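Local coordinates for proline dehydrogenase (Bradyrhizobium japonicum USDA 110, PDB 3HAZ), which probably oxidises proline to glutamate in two steps, joining an FAD-dependent proline dehydrogenase and an NAD-dependent aldehyde dehydrogenase in one chain, at residues N5-F10 and A331-R336; Q262-A267 and D300-G305; T639-A644 and T982-T987; R844-I849 and C868-H873; T854-H859 and F875-A880. One frame throughout, in Å; residues are numbered along the deposited sequence.

Interaction 1: residues N5-F10 and A331-R336; sequences NIPPPF and ARAHDR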
# COMPACT_ATOMS: atom_id res chain seq x y z
N ASN A 5 34.77 -55.35 4.60
CA ASN A 5 34.49 -55.26 3.17
C ASN A 5 34.83 -53.89 2.58
O ASN A 5 34.55 -52.86 3.19
CB ASN A 5 33.01 -55.56 2.89
CG ASN A 5 32.54 -56.84 3.57
OD1 ASN A 5 33.33 -57.72 3.89
ND2 ASN A 5 31.23 -56.93 3.77
N ILE A 6 35.44 -53.89 1.40
CA ILE A 6 35.57 -52.66 0.63
C ILE A 6 34.17 -52.12 0.37
O ILE A 6 33.31 -52.84 -0.13
CB ILE A 6 36.28 -52.91 -0.72
CG1 ILE A 6 37.74 -53.31 -0.50
CG2 ILE A 6 36.19 -51.67 -1.60
CD1 ILE A 6 38.47 -53.73 -1.77
N PRO A 7 33.92 -50.85 0.75
CA PRO A 7 32.60 -50.24 0.56
C PRO A 7 32.18 -50.19 -0.91
O PRO A 7 33.03 -50.10 -1.79
CB PRO A 7 32.82 -48.81 1.08
CG PRO A 7 34.32 -48.61 1.01
CD PRO A 7 34.85 -49.94 1.43
N PRO A 8 30.86 -50.26 -1.17
CA PRO A 8 30.31 -50.14 -2.52
C PRO A 8 30.58 -48.76 -3.10
O PRO A 8 30.80 -47.82 -2.33
CB PRO A 8 28.80 -50.33 -2.31
CG PRO A 8 28.65 -50.93 -0.95
CD PRO A 8 29.81 -50.42 -0.15
N PRO A 9 30.56 -48.62 -4.43
CA PRO A 9 30.76 -47.30 -5.03
C PRO A 9 29.84 -46.28 -4.39
O PRO A 9 28.65 -46.55 -4.24
CB PRO A 9 30.39 -47.53 -6.49
CG PRO A 9 30.72 -48.98 -6.73
CD PRO A 9 30.41 -49.68 -5.44
N PHE A 10 30.38 -45.13 -4.01
CA PHE A 10 29.61 -44.11 -3.30
C PHE A 10 28.41 -43.61 -4.12
O PHE A 10 28.54 -43.27 -5.29
CB PHE A 10 30.51 -42.94 -2.93
CG PHE A 10 29.85 -41.91 -2.06
CD1 PHE A 10 29.70 -42.13 -0.70
CD2 PHE A 10 29.41 -40.71 -2.59
CE1 PHE A 10 29.11 -41.17 0.11
CE2 PHE A 10 28.81 -39.75 -1.79
CZ PHE A 10 28.66 -39.99 -0.44
N ALA A 331 39.26 -46.88 4.80
CA ALA A 331 40.45 -46.98 5.65
C ALA A 331 40.51 -48.33 6.37
O ALA A 331 41.56 -48.97 6.41
CB ALA A 331 40.50 -45.82 6.63
N ARG A 332 39.38 -48.75 6.94
CA ARG A 332 39.35 -50.02 7.67
C ARG A 332 39.54 -51.19 6.72
O ARG A 332 40.25 -52.14 7.04
CB ARG A 332 38.03 -50.18 8.44
CG ARG A 332 37.72 -49.06 9.42
CD ARG A 332 36.55 -49.42 10.34
NE ARG A 332 35.57 -50.28 9.67
CZ ARG A 332 34.46 -49.84 9.09
NH1 ARG A 332 33.63 -50.70 8.50
NH2 ARG A 332 34.17 -48.54 9.09
N ALA A 333 38.92 -51.12 5.56
CA ALA A 333 38.96 -52.23 4.60
C ALA A 333 40.37 -52.50 4.08
O ALA A 333 40.73 -53.64 3.82
CB ALA A 333 38.00 -51.96 3.44
N HIS A 334 41.16 -51.44 3.93
CA HIS A 334 42.52 -51.61 3.45
C HIS A 334 43.53 -51.50 4.60
O HIS A 334 44.74 -51.51 4.37
CB HIS A 334 42.84 -50.60 2.33
CG HIS A 334 41.96 -50.75 1.12
ND1 HIS A 334 42.01 -51.85 0.29
CD2 HIS A 334 41.00 -49.94 0.61
CE1 HIS A 334 41.13 -51.71 -0.68
NE2 HIS A 334 40.50 -50.56 -0.51
N ASP A 335 43.01 -51.42 5.82
CA ASP A 335 43.81 -51.23 7.02
C ASP A 335 44.86 -50.13 6.85
O ASP A 335 46.06 -50.37 7.00
CB ASP A 335 44.47 -52.54 7.46
CG ASP A 335 45.11 -52.44 8.84
OD1 ASP A 335 44.70 -51.55 9.62
OD2 ASP A 335 46.01 -53.25 9.15
N ARG A 336 44.40 -48.92 6.54
CA ARG A 336 45.29 -47.78 6.39
C ARG A 336 44.93 -46.69 7.38
O ARG A 336 43.81 -46.64 7.89
CB ARG A 336 45.21 -47.22 4.96
CG ARG A 336 45.39 -48.25 3.86
CD ARG A 336 46.85 -48.69 3.70
NE ARG A 336 46.96 -49.69 2.64
CZ ARG A 336 47.00 -49.40 1.34
NH1 ARG A 336 47.08 -50.38 0.45
NH2 ARG A 336 46.97 -48.14 0.94
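The apolar contacts centre on the methyl of A333. This methyl points at the N-terminal segment and meets its backbone at N5 O and I6 CA. It lies 3.8 Å from I6 CA, while P7 CD approaches the same A333 CB at 4.2 Å. The carbonyl oxygen of N5 is also close, with N5 O 3.6 Å from A333 CB. No hydrogen bond crosses between the two segments.

The second group of contacts joins I6 to the imidazole of H334. I6 carries CG1 beside its backbone N and anti to the carbonyl carbon (chi1 -67°), and its chain runs on extended. CD1 therefore ends 3.5 Å from H334 CE1. The two side chains cross obliquely, and the methyl meets the CE1–NE2 part of the ring. H334 ND1 is hydrogen-bonded to a bound glycerol, probably from the crystallisation liquor. An alanine at H334 would probably lose the packing of the imidazole against I6 CG1 and CD1, and the bond to glycerol.

Backbone hydrogen bonds shape the second segment. D335, with positive phi, is the C-prime residue of a Schellman motif: R336 N bonds A331 O at 2.8 Å, and D335 N bonds R332 O.

This is a surface contact. The N-terminal tail lies along helix 320-333 of the proline dehydrogenase barrel, with P7 on Y326 and L330. Further on, F10 packs between helices 320-333 and 287-298.

Interaction 2: residues Q262-A267 and D300-G305; sequences QLLDLA and DPSLKG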
# COMPACT_ATOMS: atom_id res chain seq x y z
N GLN A 262 48.15 -42.75 -12.83
CA GLN A 262 48.81 -41.46 -12.67
C GLN A 262 48.81 -41.01 -11.21
O GLN A 262 49.86 -40.64 -10.67
CB GLN A 262 48.12 -40.40 -13.55
CG GLN A 262 47.88 -40.85 -14.98
CD GLN A 262 49.10 -40.75 -15.86
OE1 GLN A 262 50.24 -40.73 -15.38
NE2 GLN A 262 48.88 -40.68 -17.17
N LEU A 263 47.64 -41.05 -10.57
CA LEU A 263 47.51 -40.65 -9.17
C LEU A 263 48.31 -41.58 -8.28
O LEU A 263 48.86 -41.16 -7.26
CB LEU A 263 46.05 -40.66 -8.73
CG LEU A 263 45.78 -40.03 -7.35
CD1 LEU A 263 46.08 -38.53 -7.37
CD2 LEU A 263 44.36 -40.28 -6.86
N LEU A 264 48.36 -42.85 -8.66
CA LEU A 264 49.14 -43.83 -7.90
C LEU A 264 50.64 -43.50 -7.95
O LEU A 264 51.31 -43.53 -6.93
CB LEU A 264 48.89 -45.25 -8.44
CG LEU A 264 49.69 -46.35 -7.74
CD1 LEU A 264 49.49 -46.28 -6.23
CD2 LEU A 264 49.31 -47.73 -8.27
N ASP A 265 51.14 -43.19 -9.14
CA ASP A 265 52.54 -42.83 -9.33
C ASP A 265 52.91 -41.65 -8.43
O ASP A 265 53.93 -41.67 -7.74
CB ASP A 265 52.80 -42.49 -10.80
CG ASP A 265 54.28 -42.29 -11.11
OD1 ASP A 265 55.10 -42.14 -10.18
OD2 ASP A 265 54.63 -42.30 -12.31
N LEU A 266 52.06 -40.63 -8.42
CA LEU A 266 52.30 -39.47 -7.58
C LEU A 266 52.25 -39.80 -6.08
O LEU A 266 53.09 -39.34 -5.31
CB LEU A 266 51.34 -38.33 -7.92
CG LEU A 266 51.51 -37.64 -9.29
CD1 LEU A 266 50.44 -36.57 -9.49
CD2 LEU A 266 52.91 -37.05 -9.45
N ALA A 267 51.29 -40.62 -5.67
CA ALA A 267 51.18 -41.04 -4.27
C ALA A 267 52.42 -41.82 -3.82
O ALA A 267 52.90 -41.64 -2.70
CB ALA A 267 49.93 -41.90 -4.07
N ASP A 300 45.84 -49.96 -3.96
CA ASP A 300 47.10 -50.51 -4.44
C ASP A 300 48.05 -50.84 -3.29
O ASP A 300 48.37 -49.99 -2.47
CB ASP A 300 47.77 -49.56 -5.43
CG ASP A 300 48.93 -50.22 -6.17
OD1 ASP A 300 50.00 -50.41 -5.55
OD2 ASP A 300 48.77 -50.55 -7.36
N PRO A 301 48.53 -52.09 -3.25
CA PRO A 301 49.39 -52.60 -2.17
C PRO A 301 50.63 -51.74 -1.96
O PRO A 301 51.20 -51.75 -0.87
CB PRO A 301 49.80 -53.99 -2.67
CG PRO A 301 48.70 -54.39 -3.60
CD PRO A 301 48.24 -53.12 -4.26
N SER A 302 51.05 -51.01 -2.99
CA SER A 302 52.25 -50.17 -2.91
C SER A 302 52.09 -49.02 -1.91
O SER A 302 53.08 -48.38 -1.54
CB SER A 302 52.62 -49.62 -4.29
OG SER A 302 51.71 -48.60 -4.69
N LEU A 303 50.86 -48.75 -1.48
CA LEU A 303 50.62 -47.64 -0.55
C LEU A 303 50.54 -48.09 0.91
O LEU A 303 50.32 -47.29 1.81
CB LEU A 303 49.39 -46.83 -0.97
CG LEU A 303 49.52 -46.18 -2.35
CD1 LEU A 303 48.33 -45.28 -2.68
CD2 LEU A 303 50.83 -45.40 -2.46
N LYS A 304 50.75 -49.39 1.14
CA LYS A 304 50.82 -49.91 2.50
C LYS A 304 51.98 -49.28 3.27
O LYS A 304 53.00 -48.90 2.68
CB LYS A 304 51.00 -51.43 2.48
CG LYS A 304 49.78 -52.21 2.02
CD LYS A 304 50.14 -53.69 1.82
CE LYS A 304 48.91 -54.55 1.57
NZ LYS A 304 47.96 -54.51 2.72
N GLY A 305 51.83 -49.19 4.59
CA GLY A 305 52.91 -48.74 5.45
C GLY A 305 53.20 -47.25 5.33
O GLY A 305 54.34 -46.82 5.52
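Helix 252-272 of the proline dehydrogenase barrel packs here on the loop between helix 287-298 and strand 309-314. The loop contains an Asx turn at D300 and continues as a short 3-10 segment, 301-303. L264 points from the helix toward the loop. Its CG is anti to the backbone N (chi1 179°), which carries the forked end to the loop. CD2 meets the D300 carboxylate, and the two side chains cross at about a right angle. CD1 meets D300 CB, S302 and L303, lying 3.6 Å from S302 OG and 3.9 Å from L303 CD1. L303 holds CG beside its backbone N and faces back to the helix, so its forked end also reaches A267, with CD2 4.0 Å from A267 CB. No hydrogen bond joins the two segments themselves. D300 OD1 accepts from two donors of one residue. S302 N donates to the anti lone pair of D300 OD1 at 2.8 Å, and S302 OG comes from above the carboxylate plane at 2.6 Å. Just beyond, Q268 of the helix also bonds S302 OG. With OD1 gripped in this way, the other oxygen faces the leucine methyl: D300 OD2 lies 3.0 Å from L264 CD2, a tight approach.

Interaction 3: residues T639-A644 and T982-T987; sequences TGESNA and TVTINT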
# COMPACT_ATOMS: atom_id res chain seq x y z
N THR A 639 -15.94 10.03 -23.22
CA THR A 639 -17.08 9.45 -22.52
C THR A 639 -18.13 9.05 -23.57
O THR A 639 -18.13 9.57 -24.69
CB THR A 639 -17.69 10.47 -21.54
OG1 THR A 639 -18.71 9.84 -20.75
CG2 THR A 639 -18.28 11.66 -22.30
N GLY A 640 -19.02 8.13 -23.21
CA GLY A 640 -20.08 7.70 -24.11
C GLY A 640 -19.60 6.84 -25.27
O GLY A 640 -20.30 6.65 -26.26
N GLU A 641 -18.39 6.29 -25.14
CA GLU A 641 -17.83 5.42 -26.17
C GLU A 641 -16.88 4.41 -25.58
O GLU A 641 -16.07 4.74 -24.72
CB GLU A 641 -17.11 6.26 -27.24
CG GLU A 641 -16.60 5.46 -28.42
CD GLU A 641 -15.82 6.32 -29.41
OE1 GLU A 641 -14.59 6.48 -29.23
OE2 GLU A 641 -16.44 6.84 -30.36
N SER A 642 -16.97 3.16 -26.04
CA SER A 642 -15.99 2.15 -25.65
C SER A 642 -15.09 1.80 -26.82
O SER A 642 -15.54 1.74 -27.97
CB SER A 642 -16.68 0.90 -25.11
OG SER A 642 -17.28 0.16 -26.16
N ASN A 643 -13.82 1.55 -26.53
CA ASN A 643 -12.85 1.16 -27.54
C ASN A 643 -12.01 0.01 -27.02
O ASN A 643 -11.32 0.14 -26.02
CB ASN A 643 -11.94 2.33 -27.92
CG ASN A 643 -12.69 3.44 -28.63
OD1 ASN A 643 -12.89 3.39 -29.84
ND2 ASN A 643 -13.12 4.44 -27.87
N ALA A 644 -12.08 -1.13 -27.70
CA ALA A 644 -11.40 -2.33 -27.24
C ALA A 644 -10.56 -2.96 -28.34
O ALA A 644 -11.03 -3.17 -29.46
CB ALA A 644 -12.42 -3.33 -26.70
N THR A 982 -10.00 -3.70 -33.66
CA THR A 982 -10.53 -2.68 -32.78
C THR A 982 -12.05 -2.63 -32.89
O THR A 982 -12.59 -2.54 -34.00
CB THR A 982 -9.97 -1.30 -33.15
OG1 THR A 982 -8.54 -1.34 -33.12
CG2 THR A 982 -10.49 -0.22 -32.20
N VAL A 983 -12.73 -2.71 -31.76
CA VAL A 983 -14.18 -2.55 -31.71
C VAL A 983 -14.52 -1.26 -30.97
O VAL A 983 -14.14 -1.07 -29.81
CB VAL A 983 -14.87 -3.73 -31.03
CG1 VAL A 983 -16.35 -3.43 -30.82
CG2 VAL A 983 -14.68 -5.01 -31.85
N THR A 984 -15.23 -0.38 -31.66
CA THR A 984 -15.63 0.90 -31.11
C THR A 984 -17.15 1.01 -31.05
O THR A 984 -17.82 0.99 -32.07
CB THR A 984 -15.09 2.04 -31.99
OG1 THR A 984 -13.66 2.01 -31.99
CG2 THR A 984 -15.57 3.40 -31.47
N ILE A 985 -17.68 1.13 -29.84
CA ILE A 985 -19.13 1.19 -29.65
C ILE A 985 -19.55 2.54 -29.08
O ILE A 985 -19.08 2.95 -28.02
CB ILE A 985 -19.60 0.09 -28.69
CG1 ILE A 985 -19.15 -1.28 -29.20
CG2 ILE A 985 -21.13 0.14 -28.50
CD1 ILE A 985 -19.25 -2.38 -28.16
N ASN A 986 -20.44 3.23 -29.79
CA ASN A 986 -21.06 4.43 -29.25
C ASN A 986 -22.04 4.02 -28.14
O ASN A 986 -23.11 3.49 -28.42
CB ASN A 986 -21.78 5.20 -30.36
CG ASN A 986 -22.61 6.36 -29.84
OD1 ASN A 986 -22.59 6.68 -28.65
ND2 ASN A 986 -23.36 6.98 -30.73
N THR A 987 -21.66 4.25 -26.89
CA THR A 987 -22.46 3.77 -25.77
C THR A 987 -23.41 4.82 -25.21
O THR A 987 -24.15 4.55 -24.26
CB THR A 987 -21.56 3.22 -24.63
OG1 THR A 987 -20.66 4.24 -24.18
CG2 THR A 987 -20.74 2.03 -25.13
O HOH W 1 -15.78 -1.42 -27.59
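From CB, the E641 side chain runs along one face of the strand pair. CG is anti to the backbone N (chi1 -175°), and the chain stays extended to the carboxylate. CB and CG pass near the carbonyl oxygen of I985, with CG 3.6 Å from I985 O. CD then lies against the methyl of T984, which it meets obliquely, with CD 3.6 Å from T984 CG2. At the tip, OE1 accepts a nearly straight hydrogen bond from N643 ND2 (2.9 Å, 173°) on its anti lone pair and in the amide plane. OE2 is salt-bridged to R944 of the second subunit. The strands beneath, 641-644 and 982-986, run antiparallel. Their ladder alternates hydrogen-bonded pairs, S642 with I985 and A644 with V983, and non-hydrogen-bonded ones. T982 to I985 also form a parallel ladder with a strand of the second subunit, so the sheet continues across the interface, as in oligomerisation flaps of aldehyde dehydrogenases. Beside E641, N643 and T984 lie side by side, and T984 OG1 donates to N643 OD1 at 2.7 Å. On the other face, a water bridges S642 OG and V983 O. At the strand end, T987 N bonds G640 O at 2.8 Å from above the carbonyl plane.

Interaction 4: residues R844-I849 and C868-H873; sequences RLDAHI and CFVAPH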
# COMPACT_ATOMS: atom_id res chain seq x y z
N ARG A 844 29.14 -32.59 -48.26
CA ARG A 844 29.30 -31.14 -48.32
C ARG A 844 30.38 -30.69 -47.34
O ARG A 844 31.22 -29.84 -47.66
CB ARG A 844 27.97 -30.46 -47.99
CG ARG A 844 27.89 -29.01 -48.40
CD ARG A 844 26.44 -28.54 -48.49
NE ARG A 844 25.62 -29.44 -49.30
CZ ARG A 844 24.57 -30.13 -48.83
NH1 ARG A 844 23.88 -30.92 -49.64
NH2 ARG A 844 24.20 -30.00 -47.56
N LEU A 845 30.36 -31.26 -46.14
CA LEU A 845 31.36 -30.93 -45.14
C LEU A 845 32.76 -31.38 -45.60
O LEU A 845 33.73 -30.63 -45.50
CB LEU A 845 31.00 -31.57 -43.79
CG LEU A 845 29.73 -30.98 -43.16
CD1 LEU A 845 29.35 -31.70 -41.88
CD2 LEU A 845 29.93 -29.49 -42.91
N ASP A 846 32.84 -32.59 -46.12
CA ASP A 846 34.12 -33.12 -46.57
C ASP A 846 34.70 -32.29 -47.71
O ASP A 846 35.91 -32.13 -47.81
CB ASP A 846 33.98 -34.59 -47.00
CG ASP A 846 33.90 -35.53 -45.81
OD1 ASP A 846 34.09 -35.06 -44.67
OD2 ASP A 846 33.65 -36.74 -46.02
N ALA A 847 33.82 -31.75 -48.55
CA ALA A 847 34.25 -30.90 -49.66
C ALA A 847 34.86 -29.60 -49.14
O ALA A 847 35.91 -29.16 -49.63
CB ALA A 847 33.09 -30.61 -50.60
N HIS A 848 34.21 -28.98 -48.16
CA HIS A 848 34.74 -27.76 -47.54
C HIS A 848 36.07 -28.02 -46.83
O HIS A 848 36.99 -27.19 -46.89
CB HIS A 848 33.73 -27.19 -46.53
CG HIS A 848 34.21 -25.95 -45.84
ND1 HIS A 848 34.18 -24.71 -46.44
CD2 HIS A 848 34.73 -25.76 -44.61
CE1 HIS A 848 34.67 -23.81 -45.60
NE2 HIS A 848 35.01 -24.42 -44.48
N ILE A 849 36.16 -29.15 -46.16
CA ILE A 849 37.40 -29.54 -45.48
C ILE A 849 38.54 -29.70 -46.49
O ILE A 849 39.64 -29.19 -46.28
CB ILE A 849 37.20 -30.82 -44.65
CG1 ILE A 849 36.49 -30.48 -43.34
CG2 ILE A 849 38.55 -31.49 -44.37
CD1 ILE A 849 35.84 -31.66 -42.65
N CYS A 868 28.64 -42.05 -41.24
CA CYS A 868 28.26 -40.65 -41.38
C CYS A 868 28.84 -39.78 -40.28
O CYS A 868 28.11 -39.07 -39.59
CB CYS A 868 26.73 -40.49 -41.40
SG CYS A 868 25.99 -40.43 -43.05
N PHE A 869 30.16 -39.83 -40.11
CA PHE A 869 30.83 -39.03 -39.10
C PHE A 869 31.76 -38.00 -39.73
O PHE A 869 32.44 -38.28 -40.72
CB PHE A 869 31.62 -39.92 -38.15
CG PHE A 869 30.77 -40.79 -37.28
CD1 PHE A 869 30.40 -42.06 -37.70
CD2 PHE A 869 30.34 -40.35 -36.05
CE1 PHE A 869 29.61 -42.87 -36.90
CE2 PHE A 869 29.55 -41.14 -35.24
CZ PHE A 869 29.19 -42.40 -35.66
N VAL A 870 31.78 -36.81 -39.13
CA VAL A 870 32.79 -35.81 -39.43
C VAL A 870 33.40 -35.30 -38.12
O VAL A 870 32.68 -34.82 -37.25
CB VAL A 870 32.21 -34.63 -40.23
CG1 VAL A 870 33.29 -33.60 -40.49
CG2 VAL A 870 31.61 -35.12 -41.54
N ALA A 871 34.71 -35.43 -37.98
CA ALA A 871 35.39 -35.03 -36.75
C ALA A 871 35.61 -33.52 -36.69
O ALA A 871 35.57 -32.84 -37.71
CB ALA A 871 36.73 -35.77 -36.62
N PRO A 872 35.85 -32.99 -35.48
CA PRO A 872 36.20 -31.57 -35.35
C PRO A 872 37.42 -31.21 -36.21
O PRO A 872 38.39 -31.96 -36.30
CB PRO A 872 36.53 -31.43 -33.86
CG PRO A 872 35.70 -32.50 -33.21
CD PRO A 872 35.73 -33.65 -34.17
N HIS A 873 37.33 -30.06 -36.86
CA HIS A 873 38.43 -29.55 -37.65
C HIS A 873 38.67 -28.11 -37.25
O HIS A 873 37.73 -27.37 -36.97
CB HIS A 873 38.12 -29.63 -39.15
CG HIS A 873 38.34 -30.99 -39.75
ND1 HIS A 873 37.49 -32.05 -39.53
CD2 HIS A 873 39.30 -31.45 -40.58
CE1 HIS A 873 37.92 -33.11 -40.19
NE2 HIS A 873 39.03 -32.77 -40.83
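I849 holds CG1 beside its backbone N and anti to the carbonyl carbon (chi1 -78°), and the chain extends from there to CD1. H873 also places CG beside its backbone N (chi1 -81°), which turns its imidazole toward the helix. The two side chains cross at about a right angle. As a result I849 CD1 stands over one face of the ring, 3.6 Å from the H873 ring centroid and 15° off the normal: a CH-pi contact. The other branch, CG2, follows the same ring, with I849 CG2 3.8 Å from H873 NE2.

The ring is held from within its own segment. H873 ND1 donates to A871 O at 2.8 Å, and the acceptor lies in the ring plane. This bond fixes the rotation of the imidazole and places the hydrogen on ND1. The oxygen is approached from above the carbonyl plane.

V870 carries the rest of the apolar contact. Its CG1, anti to the backbone N, touches the methyl that covers the histidine, with V870 CG1 3.9 Å from I849 CD1. CG2 points to the preceding turn of the helix, 4.1 Å from L845 CD1. D846 OD1 is 4.0 Å from V870 CG2, while D846 OD2 makes a salt bridge to K842. No hydrogen bond crosses between the segments.

In the aldehyde dehydrogenase region this is buried packing of helix 839-855 on the loop that leads into strand 873-876, with I891 of strand 891-897 covering L845 and I849 as well.

Interaction 5: residues T854-H859 and F875-A880; sequences TEARLH and FELTEA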
# COMPACT_ATOMS: atom_id res chain seq x y z
N THR A 854 43.71 -26.88 -48.63
CA THR A 854 44.58 -26.28 -49.65
C THR A 854 44.61 -24.76 -49.60
O THR A 854 45.40 -24.13 -50.31
CB THR A 854 44.17 -26.69 -51.09
OG1 THR A 854 42.91 -26.10 -51.42
CG2 THR A 854 44.10 -28.20 -51.25
N GLU A 855 43.74 -24.17 -48.78
CA GLU A 855 43.63 -22.71 -48.69
C GLU A 855 44.06 -22.10 -47.35
O GLU A 855 44.32 -20.90 -47.28
CB GLU A 855 42.20 -22.24 -48.98
CG GLU A 855 42.02 -21.63 -50.35
CD GLU A 855 41.30 -22.56 -51.30
OE1 GLU A 855 41.97 -23.18 -52.14
OE2 GLU A 855 40.06 -22.67 -51.18
N ALA A 856 44.09 -22.90 -46.29
CA ALA A 856 44.34 -22.36 -44.96
C ALA A 856 45.11 -23.34 -44.07
O ALA A 856 45.14 -24.54 -44.36
CB ALA A 856 43.02 -21.97 -44.32
N ARG A 857 45.71 -22.84 -43.00
CA ARG A 857 46.49 -23.69 -42.10
C ARG A 857 45.59 -24.68 -41.38
O ARG A 857 44.56 -24.31 -40.84
CB ARG A 857 47.28 -22.87 -41.07
CG ARG A 857 48.37 -23.70 -40.38
CD ARG A 857 48.98 -23.05 -39.12
NE ARG A 857 49.15 -21.60 -39.23
CZ ARG A 857 49.93 -20.88 -38.43
NH1 ARG A 857 50.01 -19.56 -38.59
NH2 ARG A 857 50.63 -21.47 -37.46
N LEU A 858 45.99 -25.95 -41.39
CA LEU A 858 45.27 -26.95 -40.61
C LEU A 858 45.87 -27.05 -39.21
O LEU A 858 47.03 -27.43 -39.05
CB LEU A 858 45.36 -28.31 -41.30
CG LEU A 858 44.74 -29.47 -40.52
CD1 LEU A 858 43.23 -29.33 -40.41
CD2 LEU A 858 45.12 -30.80 -41.17
N HIS A 859 45.09 -26.70 -38.20
CA HIS A 859 45.55 -26.86 -36.83
C HIS A 859 45.15 -28.22 -36.27
O HIS A 859 45.84 -28.77 -35.42
CB HIS A 859 45.06 -25.72 -35.92
CG HIS A 859 45.82 -24.44 -36.09
ND1 HIS A 859 47.10 -24.27 -35.59
CD2 HIS A 859 45.49 -23.28 -36.69
CE1 HIS A 859 47.52 -23.05 -35.89
NE2 HIS A 859 46.56 -22.43 -36.56
N PHE A 875 40.71 -24.77 -38.78
CA PHE A 875 41.53 -24.11 -39.78
C PHE A 875 41.77 -22.68 -39.34
O PHE A 875 40.91 -22.06 -38.72
CB PHE A 875 40.84 -24.10 -41.15
CG PHE A 875 40.67 -25.46 -41.74
CD1 PHE A 875 39.45 -26.12 -41.66
CD2 PHE A 875 41.72 -26.09 -42.39
CE1 PHE A 875 39.29 -27.38 -42.21
CE2 PHE A 875 41.57 -27.34 -42.94
CZ PHE A 875 40.35 -27.99 -42.85
N GLU A 876 42.95 -22.17 -39.66
CA GLU A 876 43.23 -20.75 -39.45
C GLU A 876 43.27 -20.06 -40.80
O GLU A 876 43.97 -20.49 -41.72
CB GLU A 876 44.54 -20.54 -38.69
CG GLU A 876 44.98 -19.07 -38.63
CD GLU A 876 46.13 -18.82 -37.67
OE1 GLU A 876 46.58 -19.78 -37.00
OE2 GLU A 876 46.57 -17.66 -37.57
N LEU A 877 42.49 -18.99 -40.91
CA LEU A 877 42.41 -18.19 -42.12
C LEU A 877 43.37 -17.03 -42.01
O LEU A 877 43.64 -16.54 -40.91
CB LEU A 877 40.99 -17.62 -42.25
CG LEU A 877 39.86 -18.42 -42.90
CD1 LEU A 877 40.09 -19.92 -42.85
CD2 LEU A 877 38.50 -18.01 -42.28
N THR A 878 43.87 -16.56 -43.15
CA THR A 878 44.63 -15.33 -43.21
C THR A 878 43.71 -14.16 -42.93
O THR A 878 44.05 -13.24 -42.19
CB THR A 878 45.27 -15.13 -44.60
OG1 THR A 878 46.27 -16.13 -44.82
CG2 THR A 878 45.91 -13.76 -44.70
N GLU A 879 42.52 -14.19 -43.54
CA GLU A 879 41.51 -13.17 -43.29
C GLU A 879 40.10 -13.77 -43.29
O GLU A 879 39.86 -14.81 -43.92
CB GLU A 879 41.62 -12.03 -44.31
CG GLU A 879 41.53 -12.48 -45.75
CD GLU A 879 41.85 -11.37 -46.72
OE1 GLU A 879 42.08 -10.22 -46.26
OE2 GLU A 879 41.89 -11.63 -47.94
N ALA A 880 39.18 -13.11 -42.59
CA ALA A 880 37.83 -13.63 -42.41
C ALA A 880 37.11 -13.78 -43.74
O ALA A 880 36.26 -14.66 -43.90
CB ALA A 880 37.04 -12.72 -41.48
O HOH W 2 45.11 -18.70 -45.41
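Segments 854-859 and 875-880 pair antiparallel, with E876 N bonded to R857 O at 2.9 Å in the carbonyl plane and a weak return bond from R857 N to E876 O. E876 is the main side chain. Its CG is anti to the backbone N (chi1 171°), and the extended chain carries the carboxylate out to H859. H859 NE2 donates to E876 OE1 at 2.7 Å on the anti lone pair. Ring and carboxylate are nearly coplanar, and the edge of the ring also rests on E876 CB, 3.5 Å from H859 NE2.

R857 lies alongside E876 and points the same way. Its guanidinium is laid over the carboxylate, the planes 9° apart, so OE1 sits over one face. This salt bridge is long (R857 NH1 to E876 OE1, 3.8 Å), and no N-H points at the oxygen. E876 has a second charged partner: its OE2 is salt-bridged to R896.

The pairing belongs to the beta hairpin of strands 857-861 and 873-876 at one side of an aldehyde dehydrogenase sheet, and strand 891-897 flanks 873-876. A leucine at H859 would probably lose the bond to E876 OE1 and the edge contact with E876 CB, and so loosen the hold on the carboxylate's rotation.

On the other face, L858 CD1 meets the F875 ring obliquely, 3.6 Å from CE2. A856 CB packs tightly on the strand, 3.1 Å from E876 O, and touches L877 CD1. A water donates to E855 O and is also hydrogen-bonded to T878 OG1.

How the interactions relate
Interactions 1 and 2 adjoin in the proline dehydrogenase part, their centres about 16 Å apart. R336 joins them: its NH1 lies 3.2 Å from D300 O, probably a hydrogen bond, and its NH2 packs on L303. Interaction 2 is nested within the chain loop closed by interaction 1. Interactions 4 and 5 form a second pair, with centres about 15 Å apart. Both use helix 839-855, and I849 O packs on F875 CZ at 3.7 Å. Interaction 3 stands apart, its centre about 63 Å from that of interaction 4. Interaction 4 is nearest the NAD site: the L845 side chain is about 11 Å from the bound cofactor and about 8 Å from that of W659.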